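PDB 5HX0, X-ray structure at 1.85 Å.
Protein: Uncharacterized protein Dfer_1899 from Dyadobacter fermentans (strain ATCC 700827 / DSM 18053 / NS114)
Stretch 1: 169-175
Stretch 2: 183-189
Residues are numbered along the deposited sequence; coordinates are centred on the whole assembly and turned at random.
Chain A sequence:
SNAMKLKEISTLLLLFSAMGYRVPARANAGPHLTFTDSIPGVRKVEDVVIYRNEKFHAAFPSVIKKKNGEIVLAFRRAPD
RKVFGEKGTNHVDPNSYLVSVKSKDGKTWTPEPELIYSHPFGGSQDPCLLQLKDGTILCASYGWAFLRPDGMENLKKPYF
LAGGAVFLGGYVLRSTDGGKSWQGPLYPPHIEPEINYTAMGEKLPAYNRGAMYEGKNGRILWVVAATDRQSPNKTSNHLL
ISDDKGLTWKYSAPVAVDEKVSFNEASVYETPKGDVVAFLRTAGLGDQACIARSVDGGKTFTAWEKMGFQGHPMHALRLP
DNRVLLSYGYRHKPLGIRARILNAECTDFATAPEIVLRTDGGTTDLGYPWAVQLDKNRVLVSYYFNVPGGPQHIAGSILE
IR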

# COMPACT_ATOMS: atom_id res chain seq x y z
N GLY A 169 1.54 -8.80 -14.77
CA GLY A 169 0.61 -9.91 -14.84
C GLY A 169 -0.13 -10.12 -13.52
O GLY A 169 -0.13 -9.27 -12.63
N GLY A 170 -0.74 -11.30 -13.41
CA GLY A 170 -1.77 -11.51 -12.42
C GLY A 170 -1.29 -11.92 -11.03
O GLY A 170 -0.17 -12.41 -10.83
N TYR A 171 -2.17 -11.69 -10.06
CA TYR A 171 -2.04 -12.25 -8.72
C TYR A 171 -3.44 -12.26 -8.11
O TYR A 171 -4.29 -11.45 -8.48
N VAL A 172 -3.68 -13.21 -7.21
CA VAL A 172 -5.01 -13.42 -6.63
C VAL A 172 -4.86 -13.47 -5.12
O VAL A 172 -3.99 -14.19 -4.60
N LEU A 173 -5.69 -12.72 -4.42
CA LEU A 173 -5.81 -12.82 -2.97
C LEU A 173 -7.05 -13.64 -2.62
O LEU A 173 -8.03 -13.67 -3.36
N ARG A 174 -7.01 -14.25 -1.44
CA ARG A 174 -8.04 -15.17 -1.01
C ARG A 174 -8.40 -14.89 0.44
O ARG A 174 -7.52 -14.67 1.28
N SER A 175 -9.69 -14.90 0.75
CA SER A 175 -10.14 -14.74 2.13
C SER A 175 -11.10 -15.86 2.48
O SER A 175 -12.04 -16.14 1.73
N GLN A 183 -5.20 -13.64 2.30
CA GLN A 183 -3.97 -14.40 2.21
C GLN A 183 -3.51 -14.42 0.76
O GLN A 183 -4.31 -14.22 -0.17
N GLY A 184 -2.23 -14.64 0.56
CA GLY A 184 -1.67 -14.56 -0.77
C GLY A 184 -0.68 -13.41 -0.83
O GLY A 184 -0.24 -12.95 0.22
N PRO A 185 -0.31 -12.95 -2.04
CA PRO A 185 -0.91 -13.35 -3.32
C PRO A 185 -0.54 -14.76 -3.76
O PRO A 185 0.56 -15.25 -3.46
N LEU A 186 -1.49 -15.38 -4.44
CA LEU A 186 -1.27 -16.58 -5.23
C LEU A 186 -1.09 -16.16 -6.67
O LEU A 186 -1.87 -15.35 -7.17
N TYR A 187 -0.08 -16.71 -7.34
CA TYR A 187 0.16 -16.32 -8.72
C TYR A 187 -0.47 -17.32 -9.68
O TYR A 187 -0.20 -18.53 -9.57
N PRO A 188 -1.33 -16.88 -10.60
CA PRO A 188 -1.86 -17.80 -11.61
C PRO A 188 -0.72 -18.38 -12.43
O PRO A 188 0.38 -17.80 -12.48
N PRO A 189 -0.94 -19.52 -13.07
CA PRO A 189 0.10 -20.06 -13.95
C PRO A 189 0.35 -19.12 -15.11
O PRO A 189 -0.53 -18.37 -15.54

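The two antiparallel strands satisfy each other chiefly through the backbone. Val 172 N donates to Leu 186 O and Leu 186 N to Val 172 O, both at 2.8 Å; beyond a beta bulge, Arg 174 N reaches Gln 183 O at 3.0 Å and Gln 183 N reaches Arg 174 O at 2.7 Å. The bulge takes in Gly 184 and Pro 185, joined by a cis peptide bond. Proline has no amide hydrogen to leave unpaired here, and the backbone angles of Gly 184 call for glycine.

Val 172, Arg 174, Gln 183 and Leu 186 share one face. Val 172 (t) sets CG2 3.9 Å from Pro 188 CG, a compact apolar fit. Leu 186 (m, t) lends CD1 to the aliphatic part of Arg 174, 4.1 Å from its CD, while the extended arginine carries its charged end away; NE and NH2 find hydrogen bonds elsewhere in the structure.

Pro 185 lies between two side chains: its CB is 3.7 Å from Tyr 171 CB and 4.1 Å from Leu 173 CD2. Tyr 171 (p) also meets Tyr 187 (m), CB to CE1 at 3.9 Å, but its ring leads away and its OH is hydrogen-bonded elsewhere. The edge of the Tyr 187 ring brings CD1 within 3.4 Å of Gly 170 O.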

# COMPACT_ATOMS: atom_id res chain seq x y z
CB TYR A 171 -1.06 -11.47 -7.83
CG TYR A 171 -0.99 -9.95 -7.99
CD1 TYR A 171 -1.85 -9.10 -7.30
CD2 TYR A 171 0.01 -9.38 -8.77
CE1 TYR A 171 -1.74 -7.70 -7.41
CE2 TYR A 171 0.13 -8.01 -8.90
CZ TYR A 171 -0.73 -7.18 -8.22
OH TYR A 171 -0.55 -5.82 -8.36
CB VAL A 172 -5.65 -14.73 -7.15
CG1 VAL A 172 -7.06 -14.90 -6.60
CG2 VAL A 172 -5.66 -14.75 -8.67
CB LEU A 173 -5.91 -11.43 -2.34
CG LEU A 173 -4.77 -10.64 -2.96
CD1 LEU A 173 -5.16 -9.22 -3.12
CD2 LEU A 173 -3.50 -10.81 -2.18
CB ARG A 174 -7.52 -16.60 -1.16
CG ARG A 174 -8.50 -17.63 -1.47
CD ARG A 174 -7.78 -18.90 -1.98
NE ARG A 174 -8.73 -19.99 -2.06
CZ ARG A 174 -9.03 -20.77 -1.04
NH1 ARG A 174 -8.42 -20.59 0.13
NH2 ARG A 174 -9.92 -21.74 -1.18
CB SER A 175 -10.81 -13.39 2.36
OG SER A 175 -11.31 -13.31 3.68
CB GLN A 183 -4.18 -15.82 2.75
CG GLN A 183 -4.26 -15.84 4.29
CD GLN A 183 -5.57 -15.24 4.82
OE1 GLN A 183 -6.64 -15.65 4.39
NE2 GLN A 183 -5.47 -14.28 5.75
CB PRO A 185 -0.33 -12.34 -4.30
CG PRO A 185 1.03 -12.01 -3.72
CD PRO A 185 0.85 -12.06 -2.22
CB LEU A 186 -2.47 -17.53 -5.11
CG LEU A 186 -2.80 -17.96 -3.69
CD1 LEU A 186 -4.02 -18.85 -3.67
CD2 LEU A 186 -1.59 -18.65 -3.10
CB TYR A 187 1.66 -16.19 -8.98
CG TYR A 187 2.22 -15.05 -8.17
CD1 TYR A 187 2.13 -13.74 -8.64
CD2 TYR A 187 2.79 -15.26 -6.93
CE1 TYR A 187 2.61 -12.69 -7.90
CE2 TYR A 187 3.29 -14.20 -6.19
CZ TYR A 187 3.19 -12.92 -6.68
OH TYR A 187 3.66 -11.85 -5.96
CB PRO A 188 -2.76 -16.90 -12.46
CG PRO A 188 -3.20 -15.81 -11.53
CD PRO A 188 -1.99 -15.56 -10.65
CB PRO A 189 -0.49 -21.39 -14.42
CG PRO A 189 -1.98 -21.19 -14.33
CD PRO A 189 -2.18 -20.32 -13.12